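Local coordinates for germination protein (Bacillus megaterium, PDB 6O59) that forms the N-terminal domain of the A subunit of the spore germinant receptor GerK3, and probably helps that receptor sense germinants and trigger spore germination, at residues 18-23 with 96-101; 44-49 with 55-60. All coordinates share one frame; numbering follows the deposited sequence.

Contact 1. Residues 18-23 with 96-101; sequences KEKTGN and DNWNDL
Lys20 lays the far half of its side chain over one face of the Trp98 indole at about a right angle. CE of Lys20 lies offset toward the rim, 4.1 Å from both CG and CD2 of Trp98. Measured to the centroid of the five-membered ring, CE of Lys20 is 4.2 Å away and 16° off the normal, a CH-pi contact. The ammonium stands higher: NZ of Lys20 is 4.8 Å from the same centroid of Trp98, 24° off the normal, a cation-pi pair. CD of Lys20 touches farther round the indole, 4.1 Å from CE3 of Trp98. Lys20 runs extended to CE; the bend at chi4 (-68°) then turns NZ outward, still over the same face.

Trp98 opens the helix 98-106, with Asn97 as its N-cap and the bond from Leu101 N to Asn97 O closing the first turn. The indole also packs against Asn13, Leu16 and Ile17 of helix 10-20, while Lys20, in the last turn of that helix, touches Leu102 too. With about 90 Å² buried altogether, the join is small: the CD and CE methylenes rest on one face of the buried indole, whose pi electrons probably give the charge modest stabilisation.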
loop_
_atom_site.group_PDB
_atom_site.type_symbol
_atom_site.label_atom_id
_atom_site.label_comp_id
_atom_site.label_asym_id
_atom_site.label_seq_id
_atom_site.Cartn_x
_atom_site.Cartn_y
_atom_site.Cartn_z
ATOM N N LYS A 18 7.623 -1.688 7.625
ATOM C CA LYS A 18 7.942 -2.580 6.512
ATOM C C LYS A 18 7.572 -4.039 6.864
ATOM O O LYS A 18 6.976 -4.750 6.051
ATOM C CB LYS A 18 9.434 -2.466 6.143
ATOM C CG LYS A 18 9.849 -1.093 5.612
ATOM C CD LYS A 18 11.253 -1.117 5.015
ATOM C CE LYS A 18 11.974 0.209 5.135
ATOM N NZ LYS A 18 12.629 0.376 6.465
ATOM N N GLU A 19 7.889 -4.443 8.099
ATOM C CA GLU A 19 7.636 -5.752 8.676
ATOM C C GLU A 19 6.122 -6.024 8.757
ATOM O O GLU A 19 5.637 -7.043 8.246
ATOM C CB GLU A 19 8.256 -5.754 10.080
ATOM C CG GLU A 19 8.727 -7.082 10.628
ATOM C CD GLU A 19 9.172 -6.963 12.075
ATOM O OE1 GLU A 19 10.289 -6.447 12.320
ATOM O OE2 GLU A 19 8.391 -7.369 12.968
ATOM N N LYS A 20 5.384 -5.077 9.363
ATOM C CA LYS A 20 3.961 -5.167 9.654
ATOM C C LYS A 20 3.075 -5.051 8.427
ATOM O O LYS A 20 2.023 -5.701 8.381
ATOM C CB LYS A 20 3.583 -4.123 10.705
ATOM C CG LYS A 20 4.081 -4.551 12.095
ATOM C CD LYS A 20 4.113 -3.434 13.127
ATOM C CE LYS A 20 4.594 -3.928 14.470
ATOM N NZ LYS A 20 3.625 -4.852 15.125
ATOM N N THR A 21 3.501 -4.258 7.432
ATOM C CA THR A 21 2.765 -4.034 6.178
ATOM C C THR A 21 3.263 -4.963 5.034
ATOM O O THR A 21 2.875 -4.780 3.888
ATOM C CB THR A 21 2.874 -2.569 5.783
ATOM O OG1 THR A 21 4.255 -2.264 5.532
ATOM C CG2 THR A 21 2.252 -1.615 6.824
ATOM N N GLY A 22 4.096 -5.942 5.368
ATOM C CA GLY A 22 4.630 -6.949 4.456
ATOM C C GLY A 22 5.508 -6.474 3.322
ATOM O O GLY A 22 5.628 -7.174 2.305
ATOM N N ASN A 23 6.166 -5.302 3.517
ATOM C CA ASN A 23 7.043 -4.616 2.558
ATOM C C ASN A 23 6.246 -4.379 1.261
ATOM O O ASN A 23 6.719 -4.687 0.158
ATOM C CB ASN A 23 8.345 -5.406 2.329
ATOM C CG ASN A 23 9.588 -4.644 2.713
ATOM O OD1 ASN A 23 10.034 -3.717 2.006
ATOM N ND2 ASN A 23 10.179 -5.026 3.843
ATOM N N ASP A 96 0.696 6.944 19.390
ATOM C CA ASP A 96 1.770 6.546 20.327
ATOM C C ASP A 96 1.801 5.008 20.588
ATOM O O ASP A 96 2.432 4.543 21.545
ATOM C CB ASP A 96 1.655 7.325 21.659
ATOM C CG ASP A 96 0.462 6.969 22.525
ATOM O OD1 ASP A 96 -0.598 6.593 21.963
ATOM O OD2 ASP A 96 0.580 7.076 23.764
ATOM N N ASN A 97 1.132 4.240 19.703
ATOM C CA ASN A 97 1.049 2.779 19.696
ATOM C C ASN A 97 0.835 2.318 18.250
ATOM O O ASN A 97 0.397 3.125 17.410
ATOM C CB ASN A 97 -0.032 2.259 20.646
ATOM C CG ASN A 97 -1.441 2.382 20.146
ATOM O OD1 ASN A 97 -2.045 3.456 20.173
ATOM N ND2 ASN A 97 -1.994 1.272 19.697
ATOM N N TRP A 98 1.199 1.051 17.944
ATOM C CA TRP A 98 1.153 0.493 16.583
ATOM C C TRP A 98 -0.251 0.412 15.973
ATOM O O TRP A 98 -0.390 0.721 14.783
ATOM C CB TRP A 98 1.844 -0.876 16.510
ATOM C CG TRP A 98 3.327 -0.718 16.630
ATOM C CD1 TRP A 98 4.079 -0.934 17.745
ATOM C CD2 TRP A 98 4.191 -0.070 15.682
ATOM N NE1 TRP A 98 5.378 -0.543 17.523
ATOM C CE2 TRP A 98 5.477 -0.007 16.264
ATOM C CE3 TRP A 98 4.012 0.427 14.376
ATOM C CZ2 TRP A 98 6.576 0.532 15.592
ATOM C CZ3 TRP A 98 5.101 0.964 13.712
ATOM C CH2 TRP A 98 6.366 1.013 14.317
ATOM N N ASN A 99 -1.279 0.031 16.767
ATOM C CA ASN A 99 -2.650 -0.105 16.287
ATOM C C ASN A 99 -3.153 1.203 15.662
ATOM O O ASN A 99 -3.595 1.197 14.501
ATOM C CB ASN A 99 -3.575 -0.560 17.406
ATOM C CG ASN A 99 -4.525 -1.647 16.984
ATOM O OD1 ASN A 99 -5.506 -1.408 16.254
ATOM N ND2 ASN A 99 -4.249 -2.872 17.435
ATOM N N ASP A 100 -3.026 2.325 16.420
ATOM C CA ASP A 100 -3.438 3.672 16.015
ATOM C C ASP A 100 -2.655 4.170 14.807
ATOM O O ASP A 100 -3.243 4.758 13.890
ATOM C CB ASP A 100 -3.275 4.648 17.186
ATOM C CG ASP A 100 -4.294 4.492 18.292
ATOM O OD1 ASP A 100 -5.270 3.723 18.103
ATOM O OD2 ASP A 100 -4.127 5.148 19.346
ATOM N N LEU A 101 -1.334 3.931 14.807
ATOM C CA LEU A 101 -0.443 4.312 13.711
ATOM C C LEU A 101 -0.876 3.613 12.430
ATOM O O LEU A 101 -1.144 4.277 11.425
ATOM C CB LEU A 101 1.027 3.956 14.053
ATOM C CG LEU A 101 2.094 4.318 13.014
ATOM C CD1 LEU A 101 3.331 4.834 13.684
ATOM C CD2 LEU A 101 2.464 3.128 12.153
#

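Contact 2. Residues 44-49 with 55-60; sequences IVYIEG and AIQDYL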
loop_
_atom_site.group_PDB
_atom_site.type_symbol
_atom_site.label_atom_id
_atom_site.label_comp_id
_atom_site.label_asym_id
_atom_site.label_seq_id
_atom_site.Cartn_x
_atom_site.Cartn_y
_atom_site.Cartn_z
ATOM N N ILE A 44 8.435 10.797 5.964
ATOM C CA ILE A 44 7.016 10.837 5.588
ATOM C C ILE A 44 6.649 9.432 5.131
ATOM O O ILE A 44 7.315 8.878 4.243
ATOM C CB ILE A 44 6.598 11.887 4.522
ATOM C CG1 ILE A 44 7.493 13.143 4.550
ATOM C CG2 ILE A 44 5.098 12.225 4.671
ATOM C CD1 ILE A 44 7.256 14.149 3.400
ATOM N N VAL A 45 5.627 8.842 5.754
ATOM C CA VAL A 45 5.160 7.504 5.393
ATOM C C VAL A 45 3.704 7.620 4.975
ATOM O O VAL A 45 2.879 8.089 5.765
ATOM C CB VAL A 45 5.361 6.427 6.509
ATOM C CG1 VAL A 45 4.962 5.040 6.007
ATOM C CG2 VAL A 45 6.796 6.403 7.024
ATOM N N TYR A 46 3.382 7.180 3.746
ATOM C CA TYR A 46 2.020 7.215 3.224
ATOM C C TYR A 46 1.773 6.116 2.174
ATOM O O TYR A 46 2.718 5.662 1.528
ATOM C CB TYR A 46 1.711 8.610 2.630
ATOM C CG TYR A 46 2.532 8.985 1.416
ATOM C CD1 TYR A 46 3.800 9.548 1.554
ATOM C CD2 TYR A 46 2.031 8.808 0.130
ATOM C CE1 TYR A 46 4.562 9.891 0.436
ATOM C CE2 TYR A 46 2.787 9.133 -0.994
ATOM C CZ TYR A 46 4.050 9.683 -0.837
ATOM O OH TYR A 46 4.782 10.026 -1.952
ATOM N N ILE A 47 0.491 5.726 1.981
ATOM C CA ILE A 47 0.075 4.764 0.944
ATOM C C ILE A 47 -0.251 5.560 -0.331
ATOM O O ILE A 47 -1.134 6.425 -0.325
ATOM C CB ILE A 47 -1.109 3.810 1.348
ATOM C CG1 ILE A 47 -0.794 2.967 2.589
ATOM C CG2 ILE A 47 -1.513 2.900 0.195
ATOM C CD1 ILE A 47 -1.973 2.338 3.110
ATOM N N GLU A 48 0.456 5.227 -1.415
ATOM C CA GLU A 48 0.334 5.779 -2.749
ATOM C C GLU A 48 -1.118 5.739 -3.270
ATOM O O GLU A 48 -1.803 4.704 -3.174
ATOM C CB GLU A 48 1.228 4.944 -3.691
ATOM C CG GLU A 48 2.288 5.696 -4.474
ATOM C CD GLU A 48 3.320 4.795 -5.137
ATOM O OE1 GLU A 48 2.970 3.653 -5.521
ATOM O OE2 GLU A 48 4.486 5.236 -5.277
ATOM N N GLY A 49 -1.554 6.871 -3.815
ATOM C CA GLY A 49 -2.836 7.023 -4.488
ATOM C C GLY A 49 -4.100 7.144 -3.674
ATOM O O GLY A 49 -5.172 7.290 -4.263
ATOM N N ALA A 55 1.157 19.380 -1.085
ATOM C CA ALA A 55 1.365 20.537 -0.193
ATOM C C ALA A 55 2.164 20.190 1.100
ATOM O O ALA A 55 3.053 20.954 1.475
ATOM C CB ALA A 55 0.027 21.155 0.174
ATOM N N ILE A 56 1.871 19.040 1.742
ATOM C CA ILE A 56 2.531 18.577 2.972
ATOM C C ILE A 56 3.972 18.132 2.653
ATOM O O ILE A 56 4.910 18.583 3.335
ATOM C CB ILE A 56 1.700 17.480 3.693
ATOM C CG1 ILE A 56 0.396 18.107 4.246
ATOM C CG2 ILE A 56 2.516 16.794 4.826
ATOM C CD1 ILE A 56 -0.751 17.156 4.501
ATOM N N GLN A 57 4.143 17.301 1.597
ATOM C CA GLN A 57 5.456 16.858 1.119
ATOM C C GLN A 57 6.310 18.060 0.719
ATOM O O GLN A 57 7.477 18.122 1.088
ATOM C CB GLN A 57 5.312 15.902 -0.060
ATOM C CG GLN A 57 4.755 14.545 0.346
ATOM C CD GLN A 57 4.962 13.542 -0.743
ATOM O OE1 GLN A 57 6.090 13.156 -1.047
ATOM N NE2 GLN A 57 3.883 13.111 -1.362
ATOM N N ASP A 58 5.710 19.040 0.023
ATOM C CA ASP A 58 6.354 20.283 -0.394
ATOM C C ASP A 58 6.911 21.011 0.811
ATOM O O ASP A 58 8.085 21.382 0.810
ATOM C CB ASP A 58 5.350 21.193 -1.133
ATOM C CG ASP A 58 5.003 20.792 -2.554
ATOM O OD1 ASP A 58 5.466 19.720 -3.000
ATOM O OD2 ASP A 58 4.266 21.555 -3.222
ATOM N N TYR A 59 6.067 21.187 1.854
ATOM C CA TYR A 59 6.439 21.882 3.082
ATOM C C TYR A 59 7.633 21.181 3.740
ATOM O O TYR A 59 8.665 21.812 3.973
ATOM C CB TYR A 59 5.235 21.965 4.047
ATOM C CG TYR A 59 5.614 22.353 5.464
ATOM C CD1 TYR A 59 5.875 21.382 6.431
ATOM C CD2 TYR A 59 5.721 23.691 5.837
ATOM C CE1 TYR A 59 6.279 21.732 7.718
ATOM C CE2 TYR A 59 6.094 24.054 7.133
ATOM C CZ TYR A 59 6.370 23.070 8.071
ATOM O OH TYR A 59 6.730 23.417 9.354
ATOM N N LEU A 60 7.488 19.867 3.994
ATOM C CA LEU A 60 8.465 19.040 4.673
ATOM C C LEU A 60 9.754 18.855 3.897
ATOM O O LEU A 60 10.820 19.172 4.431
ATOM C CB LEU A 60 7.849 17.672 4.989
ATOM C CG LEU A 60 6.765 17.669 6.080
ATOM C CD1 LEU A 60 6.084 16.313 6.166
ATOM C CD2 LEU A 60 7.328 18.106 7.456
#
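Chi1 of Tyr46 (65°) sets CG between the backbone N and the carbonyl carbon, and the phenol reaches from the strand to Gln57 on the helix. Gln57 holds CG anti to its carbonyl carbon and then extends, carrying the amide across the phenol end; the ring and amide planes lie 50° apart. NE2 of Gln57 comes within 3.5 Å of CZ of Tyr46, approaching the ring obliquely. The amide oxygen is held from elsewhere, since OE1 of Gln57 accepts a hydrogen bond from NE of Arg30 on strand 27-34.

Strand 40-47 is the second strand of an antiparallel five-stranded sheet, lying between 27-34 and 110-114, and helix 54-62 folds back over it after a short connection. The local axes run nearly antiparallel, at 163°, and pass 10.9 Å apart, with Ile44 and Tyr46 both directed at the helix.

At the other end of the interface the packing is aliphatic. CD1 of Ile44 meets CD1 of Leu60 at 3.7 Å and rests 4.0 Å from CG of Gln57, joining the leucine to the glutamine stem. Phe32 of strand 27-34 touches both Ile44 and Leu60, extending this apolar patch onto the neighbouring strand.

Contact 2 is nested within the chain loop that contact 1 closes: residues 44-49 and 55-60 both fall between 18-23 and 96-101. The centres of the two contacts are 18 Å apart and their nearest atoms about 7 Å, without touching. The five-stranded sheet containing strands 27-34 and 40-47 connects them. Thr21 and Lys18 reach strand 27-34 from the contact 1 side, whereas Ile44 and Tyr46 touch that strand beside contact 2. Helix 98-106 is shared as well, for it carries Trp98 and, farther along, Leu105 and Met106, which pack on Val45 and Ile47. The touching residues of contact 2 are all buried; in contact 1 Lys20 is partly exposed. Both belong to the first of the chain's two sheet-based halves.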